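Local atomic coordinates of putative 2OG-Fe(II) oxygenase family protein (PDB entry 3OOX), a protein that probably acts as an iron(II)- and 2-oxoglutarate-dependent oxygenase that turns 2-oxoglutarate into ethene and oxidises L-arginine, releasing guanidine. Residues Phe98-Arg103 with Val170-His175; Gly75-Ile80 with His114-Val119; Leu199-Glu204 with Tyr263-Phe268. All coordinates share one frame; numbering follows the deposited sequence.

In the fold
All three contacts reach the large sheet of a jelly-roll fold, and they illustrate how such a sheet is built outward from its middle. Contact 3 pairs the central strands 197-201 and 262-269; contact 1 adds strands 170-176 and 97-101; contact 2 sets a loop against the outermost strand, 78-80. The centres of contacts 1 and 2 lie about 9 Å apart, joined by backbone hydrogen bonding between His100 and Gly78 and by Asn118 ND2 on Gly102 O. Contacts 1 and 3, about 11 Å apart between centres, are joined where Val170 pairs with Phe268 and Leu174 with Ser264. Contacts 2 and 3, about 19 Å apart between centres and about 9 Å between nearest atoms, do not touch.

Contact 1: residues Phe98-Arg103 with Val170-His175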
loop_
_atom_site.group_PDB
_atom_site.type_symbol
_atom_site.label_atom_id
_atom_site.label_comp_id
_atom_site.label_asym_id
_atom_site.label_seq_id
_atom_site.Cartn_x
_atom_site.Cartn_y
_atom_site.Cartn_z
ATOM N N PHE A 98 -14.064 5.058 1.240
ATOM C CA PHE A 98 -13.064 4.121 1.737
ATOM C C PHE A 98 -13.654 3.132 2.740
ATOM O O PHE A 98 -14.548 3.487 3.496
ATOM C CB PHE A 98 -11.980 4.850 2.558
ATOM C CG PHE A 98 -11.175 5.909 1.790
ATOM C CD1 PHE A 98 -11.689 7.176 1.555
ATOM C CD2 PHE A 98 -9.869 5.665 1.432
ATOM C CE1 PHE A 98 -10.943 8.129 0.922
ATOM C CE2 PHE A 98 -9.093 6.627 0.787
ATOM C CZ PHE A 98 -9.637 7.843 0.515
ATOM N N TRP A 99 -13.031 1.961 2.800
ATOM C CA TRP A 99 -13.144 1.048 3.935
ATOM C C TRP A 99 -11.724 0.688 4.362
ATOM O O TRP A 99 -10.904 0.338 3.517
ATOM C CB TRP A 99 -13.881 -0.247 3.555
ATOM C CG TRP A 99 -14.042 -1.141 4.751
ATOM C CD1 TRP A 99 -13.145 -2.065 5.223
ATOM C CD2 TRP A 99 -15.156 -1.163 5.648
ATOM N NE1 TRP A 99 -13.636 -2.668 6.360
ATOM C CE2 TRP A 99 -14.867 -2.123 6.642
ATOM C CE3 TRP A 99 -16.387 -0.488 5.697
ATOM C CZ2 TRP A 99 -15.773 -2.411 7.682
ATOM C CZ3 TRP A 99 -17.286 -0.773 6.750
ATOM C CH2 TRP A 99 -16.966 -1.731 7.714
ATOM N N HIS A 100 -11.431 0.769 5.642
ATOM C CA HIS A 100 -10.142 0.340 6.145
ATOM C C HIS A 100 -10.248 -0.824 7.120
ATOM O O HIS A 100 -11.027 -0.772 8.075
ATOM C CB HIS A 100 -9.446 1.494 6.845
ATOM C CG HIS A 100 -8.956 2.534 5.895
ATOM N ND1 HIS A 100 -9.257 3.869 6.032
ATOM C CD2 HIS A 100 -8.199 2.425 4.775
ATOM C CE1 HIS A 100 -8.690 4.543 5.040
ATOM N NE2 HIS A 100 -8.045 3.689 4.259
HETATM N N MSE A 101 -9.446 -1.841 6.844
HETATM C CA MSE A 101 -9.294 -2.985 7.722
HETATM C C MSE A 101 -7.878 -2.988 8.247
HETATM O O MSE A 101 -6.932 -2.994 7.464
HETATM C CB MSE A 101 -9.563 -4.294 6.969
HETATM C CG MSE A 101 -9.394 -5.545 7.866
HETATM SE SE MSE A 101 -9.335 -7.167 6.829
HETATM C CE MSE A 101 -8.464 -8.263 8.218
ATOM N N GLY A 102 -7.757 -3.014 9.576
ATOM C CA GLY A 102 -6.470 -3.199 10.237
ATOM C C GLY A 102 -6.257 -4.644 10.631
ATOM O O GLY A 102 -7.045 -5.527 10.295
ATOM N N ARG A 103 -5.208 -4.893 11.417
ATOM C CA ARG A 103 -4.910 -6.256 11.882
ATOM C C ARG A 103 -5.909 -6.710 12.936
ATOM O O ARG A 103 -6.200 -5.956 13.845
ATOM C CB ARG A 103 -3.506 -6.313 12.489
ATOM C CG ARG A 103 -3.095 -7.763 12.778
ATOM C CD ARG A 103 -1.626 -7.925 13.053
ATOM N NE ARG A 103 -0.818 -7.714 11.841
ATOM C CZ ARG A 103 -0.683 -8.535 10.821
ATOM N NH1 ARG A 103 -1.237 -9.737 10.836
ATOM N NH2 ARG A 103 0.067 -8.159 9.795
ATOM N N VAL A 170 -2.645 -2.121 6.948
ATOM C CA VAL A 170 -4.027 -1.737 6.615
ATOM C C VAL A 170 -4.321 -2.149 5.188
ATOM O O VAL A 170 -3.580 -1.808 4.274
ATOM C CB VAL A 170 -4.242 -0.255 6.803
ATOM C CG1 VAL A 170 -5.635 0.164 6.283
ATOM C CG2 VAL A 170 -4.105 0.164 8.276
ATOM N N LEU A 171 -5.443 -2.860 5.018
ATOM C CA LEU A 171 -6.039 -3.108 3.708
ATOM C C LEU A 171 -7.084 -2.039 3.492
ATOM O O LEU A 171 -8.010 -1.883 4.309
ATOM C CB LEU A 171 -6.713 -4.470 3.634
ATOM C CG LEU A 171 -7.398 -4.831 2.326
ATOM C CD1 LEU A 171 -6.396 -4.809 1.153
ATOM C CD2 LEU A 171 -8.073 -6.221 2.423
ATOM N N ARG A 172 -6.911 -1.234 2.430
ATOM C CA ARG A 172 -7.841 -0.184 2.093
ATOM C C ARG A 172 -8.648 -0.663 0.892
ATOM O O ARG A 172 -8.103 -1.140 -0.094
ATOM C CB ARG A 172 -7.075 1.070 1.678
ATOM C CG ARG A 172 -7.957 2.206 1.077
ATOM C CD ARG A 172 -7.087 3.394 0.680
ATOM N NE ARG A 172 -6.599 4.117 1.841
ATOM C CZ ARG A 172 -5.678 5.072 1.786
ATOM N NH1 ARG A 172 -5.133 5.424 0.621
ATOM N NH2 ARG A 172 -5.307 5.655 2.902
ATOM N N LEU A 173 -9.960 -0.489 0.991
ATOM C CA LEU A 173 -10.876 -0.678 -0.135
ATOM C C LEU A 173 -11.333 0.732 -0.542
ATOM O O LEU A 173 -11.807 1.507 0.288
ATOM C CB LEU A 173 -12.072 -1.538 0.277
ATOM C CG LEU A 173 -11.758 -2.789 1.104
ATOM C CD1 LEU A 173 -13.086 -3.472 1.536
ATOM C CD2 LEU A 173 -10.849 -3.772 0.348
ATOM N N LEU A 174 -11.154 1.078 -1.817
ATOM C CA LEU A 174 -11.376 2.436 -2.315
ATOM C C LEU A 174 -12.291 2.375 -3.536
ATOM O O LEU A 174 -12.070 1.561 -4.426
ATOM C CB LEU A 174 -10.035 3.073 -2.711
ATOM C CG LEU A 174 -9.924 4.471 -3.298
ATOM C CD1 LEU A 174 -10.572 5.495 -2.393
ATOM C CD2 LEU A 174 -8.431 4.785 -3.578
ATOM N N HIS A 175 -13.302 3.241 -3.575
ATOM C CA HIS A 175 -14.219 3.329 -4.687
ATOM C C HIS A 175 -14.362 4.759 -5.150
ATOM O O HIS A 175 -14.703 5.648 -4.336
ATOM C CB HIS A 175 -15.591 2.803 -4.255
ATOM C CG HIS A 175 -16.705 3.049 -5.236
ATOM N ND1 HIS A 175 -17.929 3.533 -4.837
ATOM C CD2 HIS A 175 -16.805 2.842 -6.577
ATOM C CE1 HIS A 175 -18.728 3.632 -5.889
ATOM N NE2 HIS A 175 -18.063 3.238 -6.959
#
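Phe98, Leu174 and Arg172 send their side chains out on one face of the sheet, side by side. Leu174 CD1 stands over the Phe98 ring in a CH-pi contact, shifted toward the rim, with Phe98 CE2 its nearest ring atom at 3.7 Å. Arg172 meets the same ring differently: its CD lies in the ring plane at the edge, 3.7 Å from Phe98 CD2, and the ring in turn directs CE2 over one face of the guanidinium, the two planes standing 83° apart. The arginine chain runs extended as far as CD, and a bend at chi3 (-72°) brings NE round to His100. Arg172 NE donates to His100 NE2 at 2.8 Å, nearly straight and in the planes of both groups. His100 ND1 is bonded to Gly75 O, so both ring nitrogens are gripped and the ring is fixed in rotation.

This is antiparallel pairing inside the large sheet of the double-stranded beta-helix, or jelly-roll, of the 2-oxoglutarate oxygenases. Trp99 and Leu173 form one hydrogen-bonded pair, Met101 and Leu171 the next, and all four turn to the other face. There Leu173 CD1 packs against Trp99 CB at 3.9 Å and comes obliquely to the indole. The selenomethionine Met101 meets Leu171 near its root, CB to CB at 4.4 Å. Its CG is anti to the backbone N (chi1 179°); beyond it the chain is extended, leads away from 170-175, and touches Ser132 and Tyr135 of helix 127-152, while Leu173 touches Phe127 of the same helix.

Contact 2: residues Gly75-Ile80 with His114-Val119; sequences GARGYI and HMADNV. With EDO (1,2-ethanediol), chain K.
Arg77 reaches over to the backbone of Ala116, joining the turn before edge strand 78-80 of the jelly-roll's large sheet to the loop that follows strand 97-101. This is a loop-to-edge contact, with no strand pairing between the two segments. Its tight part is the arginine. CG is 4.0 Å from Ala116 CB, and a bend at chi2 (-70°) carries CD to within 3.5 Å of Asn118 OD1. Arg77 NE then donates to Ala116 O at 2.9 Å, from above the carbonyl plane but close to the guanidinium plane. On another corner of the group, Arg77 NH1 turns back to Ala76 O at 2.8 Å, which with the NE bond holds the guanidinium against rotation. The third nitrogen, NH2, donates to a water that itself donates to Ala116 O, so this carbonyl is gripped twice. Asn118 directs ND2 elsewhere, to Gly102 O and Asp104 OD1, and this ties the loop to the chain that follows strand 97-101.

Farther along, Gly78 and Val119 pack closely without any polar bond: Val119 CG2 sits 3.6 Å from Gly78 CA, and a beta carbon on the glycine would crowd that methyl. A second water accepts from Val119 N at 3.1 Å and only weakly from Gly78 N.

The outer side is looser. The alpha-to-beta-carbon bond of Asp117 is directed away from 75-80, and the residue is exposed, with OD1 in a salt bridge with Arg112. Here a bound 1,2-ethanediol, probably from the crystallisation liquor, donates from its O2 to Asp117 O at 2.7 Å.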
loop_
_atom_site.group_PDB
_atom_site.type_symbol
_atom_site.label_atom_id
_atom_site.label_comp_id
_atom_site.label_asym_id
_atom_site.label_seq_id
_atom_site.Cartn_x
_atom_site.Cartn_y
_atom_site.Cartn_z
ATOM N N GLY A 75 -11.539 7.310 11.064
ATOM C CA GLY A 75 -11.507 6.682 9.758
ATOM C C GLY A 75 -10.440 5.616 9.598
ATOM O O GLY A 75 -10.327 4.980 8.558
ATOM N N ALA A 76 -9.681 5.343 10.669
ATOM C CA ALA A 76 -8.658 4.344 10.617
ATOM C C ALA A 76 -9.207 2.915 10.541
ATOM O O ALA A 76 -8.496 1.986 10.145
ATOM C CB ALA A 76 -7.757 4.478 11.864
ATOM N N ARG A 77 -10.468 2.751 10.946
ATOM C CA ARG A 77 -11.176 1.473 10.804
ATOM C C ARG A 77 -12.545 1.779 10.254
ATOM O O ARG A 77 -13.092 2.814 10.532
ATOM C CB ARG A 77 -11.315 0.794 12.174
ATOM C CG ARG A 77 -9.989 0.481 12.901
ATOM C CD ARG A 77 -9.205 -0.603 12.245
ATOM N NE ARG A 77 -7.940 -0.898 12.950
ATOM C CZ ARG A 77 -6.749 -0.398 12.624
ATOM N NH1 ARG A 77 -6.597 0.446 11.603
ATOM N NH2 ARG A 77 -5.658 -0.746 13.314
ATOM N N GLY A 78 -13.090 0.876 9.440
ATOM C CA GLY A 78 -14.425 1.098 8.906
ATOM C C GLY A 78 -14.498 2.071 7.739
ATOM O O GLY A 78 -13.593 2.151 6.914
ATOM N N TYR A 79 -15.619 2.780 7.665
ATOM C CA TYR A 79 -16.027 3.500 6.468
ATOM C C TYR A 79 -15.679 4.985 6.558
ATOM O O TYR A 79 -15.814 5.615 7.609
ATOM C CB TYR A 79 -17.535 3.318 6.300
ATOM C CG TYR A 79 -18.133 4.059 5.141
ATOM C CD1 TYR A 79 -17.773 3.735 3.846
ATOM C CD2 TYR A 79 -19.080 5.035 5.344
ATOM C CE1 TYR A 79 -18.330 4.397 2.755
ATOM C CE2 TYR A 79 -19.661 5.725 4.258
ATOM C CZ TYR A 79 -19.252 5.400 2.973
ATOM O OH TYR A 79 -19.814 6.059 1.889
ATOM N N ILE A 80 -15.251 5.559 5.420
ATOM C CA ILE A 80 -15.096 6.996 5.276
ATOM C C ILE A 80 -15.957 7.418 4.082
ATOM O O ILE A 80 -15.751 6.935 2.965
ATOM C CB ILE A 80 -13.630 7.407 4.995
ATOM C CG1 ILE A 80 -12.688 6.889 6.099
ATOM C CG2 ILE A 80 -13.549 8.921 4.833
ATOM C CD1 ILE A 80 -11.197 7.193 5.841
ATOM N N HIS A 114 -3.248 0.562 21.376
ATOM C CA HIS A 114 -3.095 1.595 20.348
ATOM C C HIS A 114 -3.562 1.169 18.951
ATOM O O HIS A 114 -3.602 2.002 18.040
ATOM C CB HIS A 114 -1.669 2.114 20.265
ATOM C CG HIS A 114 -0.720 1.154 19.599
ATOM N ND1 HIS A 114 -0.172 0.080 20.280
ATOM C CD2 HIS A 114 -0.209 1.109 18.346
ATOM C CE1 HIS A 114 0.621 -0.589 19.463
ATOM N NE2 HIS A 114 0.612 0.003 18.287
HETATM N N MSE A 115 -3.955 -0.098 18.777
HETATM C CA MSE A 115 -4.489 -0.603 17.507
HETATM C C MSE A 115 -5.921 -1.034 17.687
HETATM O O MSE A 115 -6.223 -2.019 18.389
HETATM C CB MSE A 115 -3.643 -1.786 17.006
HETATM C CG MSE A 115 -2.372 -1.331 16.404
HETATM SE SE MSE A 115 -1.092 -2.700 15.973
HETATM C CE MSE A 115 -2.176 -3.801 14.868
ATOM N N ALA A 116 -6.833 -0.257 17.089
ATOM C CA ALA A 116 -8.234 -0.467 17.305
ATOM C C ALA A 116 -8.773 -1.725 16.630
ATOM O O ALA A 116 -8.307 -2.161 15.566
ATOM C CB ALA A 116 -9.036 0.791 16.809
ATOM N N ASP A 117 -9.802 -2.295 17.245
ATOM C CA ASP A 117 -10.493 -3.434 16.685
ATOM C C ASP A 117 -11.109 -3.072 15.336
ATOM O O ASP A 117 -11.514 -1.924 15.110
ATOM C CB ASP A 117 -11.655 -3.896 17.580
ATOM C CG ASP A 117 -11.204 -4.561 18.873
ATOM O OD1 ASP A 117 -10.016 -4.894 19.023
ATOM O OD2 ASP A 117 -12.083 -4.752 19.757
ATOM N N ASN A 118 -11.173 -4.062 14.455
ATOM C CA ASN A 118 -11.941 -3.934 13.203
ATOM C C ASN A 118 -13.434 -3.877 13.489
ATOM O O ASN A 118 -13.909 -4.410 14.499
ATOM C CB ASN A 118 -11.661 -5.079 12.254
ATOM C CG ASN A 118 -10.356 -4.914 11.546
ATOM O OD1 ASN A 118 -10.047 -3.810 11.060
ATOM N ND2 ASN A 118 -9.543 -6.005 11.510
ATOM N N VAL A 119 -14.149 -3.229 12.589
ATOM C CA VAL A 119 -15.590 -3.346 12.514
ATOM C C VAL A 119 -15.893 -4.057 11.205
ATOM O O VAL A 119 -15.031 -4.174 10.330
ATOM C CB VAL A 119 -16.294 -1.961 12.614
ATOM C CG1 VAL A 119 -16.015 -1.317 13.978
ATOM C CG2 VAL A 119 -15.854 -1.012 11.424
HETATM C C1 EDO K . -13.944 1.062 17.788
HETATM O O1 EDO K . -15.341 0.894 17.944
HETATM C C2 EDO K . -13.423 -0.114 16.948
HETATM O O2 EDO K . -12.027 0.054 16.831
HETATM O O HOH W 1 -5.929 -3.281 14.729
HETATM O O HOH W 2 -12.181 -2.229 10.411
#

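Contact 3: residues Leu199-Glu204 with Tyr263-Phe268; sequences LLLGAE and YSTPFF. With EDO (1,2-ethanediol), chain F.
Phe267 and Leu199 form a hydrogen-bonded antiparallel pair, each giving its N-H to the other's carbonyl: Leu199 N to Phe267 O at 2.9 Å and Phe267 N to Leu199 O at 3.0 Å. Their side chains leave on the same face and lie side by side. In Phe267, CB begins 4.0 Å from Leu199 O. CG is set anti to the backbone N (chi1 -179°), and the ring leads away from the partner strand. At the next step CD2 meets Leu199 CD1 at 4.0 Å, the methyl lying at the ring's edge, near its plane. The rest of the ring, out to CZ, makes no close contact with 199-204; Tyr135 of helix 127-152 stacks edge-to-face on this ring, and Leu138 and Asp139 of the same helix touch the side chain.

One residue on from Leu199, Leu200 CD1 rests against CB of Pro266, the residue before Phe267, at 3.9 Å. From there the two segments part. Thr265 and Pro266 interrupt strand 262-269, and water substitutes for direct pairing. One water accepts from Leu201 N and donates to both Leu199 O and Thr265 O; another links Leu201 O to Thr265 N, which donates to it at 2.8 Å.

Past the strand, Glu204 OE2 accepts from O1 of a 1,2-ethanediol at 2.7 Å. An alanine here would probably leave that hydroxyl without its carboxylate acceptor, and the glycol, bonded also to Gly225 N, would be less firmly held.

The pair lies in the middle of the jelly-roll's large sheet: strand 227-231 flanks Leu199-Leu201, strand 170-176 pairs along the far edge of 263-268, and helix 127-152 covers the face bearing Phe267, with Leu134 against Leu201 and Thr265.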
loop_
_atom_site.group_PDB
_atom_site.type_symbol
_atom_site.label_atom_id
_atom_site.label_comp_id
_atom_site.label_asym_id
_atom_site.label_seq_id
_atom_site.Cartn_x
_atom_site.Cartn_y
_atom_site.Cartn_z
ATOM N N LEU A 199 1.423 -2.768 -1.520
ATOM C CA LEU A 199 1.164 -3.729 -2.566
ATOM C C LEU A 199 -0.180 -3.448 -3.234
ATOM O O LEU A 199 -1.210 -3.450 -2.557
ATOM C CB LEU A 199 1.190 -5.154 -2.002
ATOM C CG LEU A 199 2.532 -5.601 -1.447
ATOM C CD1 LEU A 199 2.545 -5.459 0.069
ATOM C CD2 LEU A 199 2.884 -7.038 -1.893
ATOM N N LEU A 200 -0.165 -3.219 -4.549
ATOM C CA LEU A 200 -1.361 -2.808 -5.294
ATOM C C LEU A 200 -1.694 -3.750 -6.428
ATOM O O LEU A 200 -0.976 -3.826 -7.428
ATOM C CB LEU A 200 -1.141 -1.415 -5.885
ATOM C CG LEU A 200 -2.296 -0.794 -6.651
ATOM C CD1 LEU A 200 -3.488 -0.484 -5.771
ATOM C CD2 LEU A 200 -1.783 0.450 -7.375
ATOM N N LEU A 201 -2.812 -4.437 -6.253
ATOM C CA LEU A 201 -3.424 -5.177 -7.348
ATOM C C LEU A 201 -4.159 -4.259 -8.342
ATOM O O LEU A 201 -4.531 -3.133 -8.002
ATOM C CB LEU A 201 -4.448 -6.170 -6.816
ATOM C CG LEU A 201 -3.886 -7.276 -5.938
ATOM C CD1 LEU A 201 -5.051 -7.856 -5.052
ATOM C CD2 LEU A 201 -3.162 -8.346 -6.767
ATOM N N GLY A 202 -4.394 -4.759 -9.549
ATOM C CA GLY A 202 -5.362 -4.147 -10.475
ATOM C C GLY A 202 -4.990 -2.810 -11.068
ATOM O O GLY A 202 -5.879 -2.065 -11.496
ATOM N N ALA A 203 -3.702 -2.501 -11.145
ATOM C CA ALA A 203 -3.260 -1.212 -11.676
ATOM C C ALA A 203 -3.252 -1.108 -13.212
ATOM O O ALA A 203 -2.949 -0.046 -13.762
ATOM C CB ALA A 203 -1.871 -0.865 -11.121
ATOM N N GLU A 204 -3.557 -2.205 -13.914
ATOM C CA GLU A 204 -3.598 -2.157 -15.366
ATOM C C GLU A 204 -4.544 -1.035 -15.831
ATOM O O GLU A 204 -5.684 -0.929 -15.364
ATOM C CB GLU A 204 -3.989 -3.521 -15.964
ATOM C CG GLU A 204 -5.326 -4.089 -15.523
ATOM C CD GLU A 204 -5.249 -4.985 -14.287
ATOM O OE1 GLU A 204 -4.338 -4.818 -13.447
ATOM O OE2 GLU A 204 -6.150 -5.824 -14.120
ATOM N N TYR A 263 -12.381 0.753 -8.580
ATOM C CA TYR A 263 -12.153 0.188 -7.252
ATOM C C TYR A 263 -10.689 -0.169 -7.176
ATOM O O TYR A 263 -10.076 -0.618 -8.161
ATOM C CB TYR A 263 -12.974 -1.086 -7.017
ATOM C CG TYR A 263 -14.439 -0.888 -7.181
ATOM C CD1 TYR A 263 -15.029 -0.977 -8.434
ATOM C CD2 TYR A 263 -15.247 -0.582 -6.092
ATOM C CE1 TYR A 263 -16.371 -0.783 -8.595
ATOM C CE2 TYR A 263 -16.594 -0.387 -6.232
ATOM C CZ TYR A 263 -17.158 -0.493 -7.488
ATOM O OH TYR A 263 -18.504 -0.308 -7.640
ATOM N N SER A 264 -10.124 0.012 -6.003
ATOM C CA SER A 264 -8.747 -0.362 -5.729
ATOM C C SER A 264 -8.656 -0.921 -4.312
ATOM O O SER A 264 -9.400 -0.498 -3.441
ATOM C CB SER A 264 -7.849 0.863 -5.882
ATOM O OG SER A 264 -6.475 0.522 -5.826
ATOM N N THR A 265 -7.738 -1.849 -4.089
ATOM C CA THR A 265 -7.584 -2.472 -2.777
ATOM C C THR A 265 -6.109 -2.547 -2.368
ATOM O O THR A 265 -5.574 -3.648 -2.133
ATOM C CB THR A 265 -8.244 -3.880 -2.720
ATOM O OG1 THR A 265 -7.519 -4.797 -3.559
ATOM C CG2 THR A 265 -9.730 -3.805 -3.159
ATOM N N PRO A 266 -5.435 -1.389 -2.219
ATOM C CA PRO A 266 -4.055 -1.405 -1.786
ATOM C C PRO A 266 -3.863 -1.929 -0.352
ATOM O O PRO A 266 -4.685 -1.680 0.505
ATOM C CB PRO A 266 -3.632 0.066 -1.864
ATOM C CG PRO A 266 -4.905 0.816 -1.733
ATOM C CD PRO A 266 -5.943 -0.024 -2.426
ATOM N N PHE A 267 -2.728 -2.596 -0.129
ATOM C CA PHE A 267 -2.358 -3.104 1.183
ATOM C C PHE A 267 -1.118 -2.355 1.629
ATOM O O PHE A 267 -0.059 -2.463 0.975
ATOM C CB PHE A 267 -2.101 -4.605 1.120
ATOM C CG PHE A 267 -1.743 -5.202 2.454
ATOM C CD1 PHE A 267 -2.732 -5.500 3.377
ATOM C CD2 PHE A 267 -0.435 -5.402 2.808
ATOM C CE1 PHE A 267 -2.453 -5.994 4.603
ATOM C CE2 PHE A 267 -0.151 -5.914 4.072
ATOM C CZ PHE A 267 -1.185 -6.247 4.940
ATOM N N PHE A 268 -1.245 -1.621 2.728
ATOM C CA PHE A 268 -0.167 -0.831 3.325
ATOM C C PHE A 268 0.481 -1.654 4.436
ATOM O O PHE A 268 -0.028 -1.706 5.589
ATOM C CB PHE A 268 -0.727 0.489 3.850
ATOM C CG PHE A 268 -1.359 1.342 2.790
ATOM C CD1 PHE A 268 -0.585 2.195 2.022
ATOM C CD2 PHE A 268 -2.723 1.296 2.549
ATOM C CE1 PHE A 268 -1.170 3.009 1.071
ATOM C CE2 PHE A 268 -3.294 2.074 1.545
ATOM C CZ PHE A 268 -2.498 2.915 0.799
HETATM C C1 EDO F . -6.457 -8.145 -12.259
HETATM O O1 EDO F . -5.119 -7.872 -12.727
HETATM C C2 EDO F . -6.822 -9.627 -12.305
HETATM O O2 EDO F . -6.451 -10.238 -13.556
HETATM O O HOH W 3 -3.561 -4.677 -3.561
HETATM O O HOH W 4 -6.700 -2.926 -6.489
HETATM O O HOH W 5 -5.722 -0.640 -8.450
HETATM O O HOH W 6 -8.020 -1.132 -9.486
#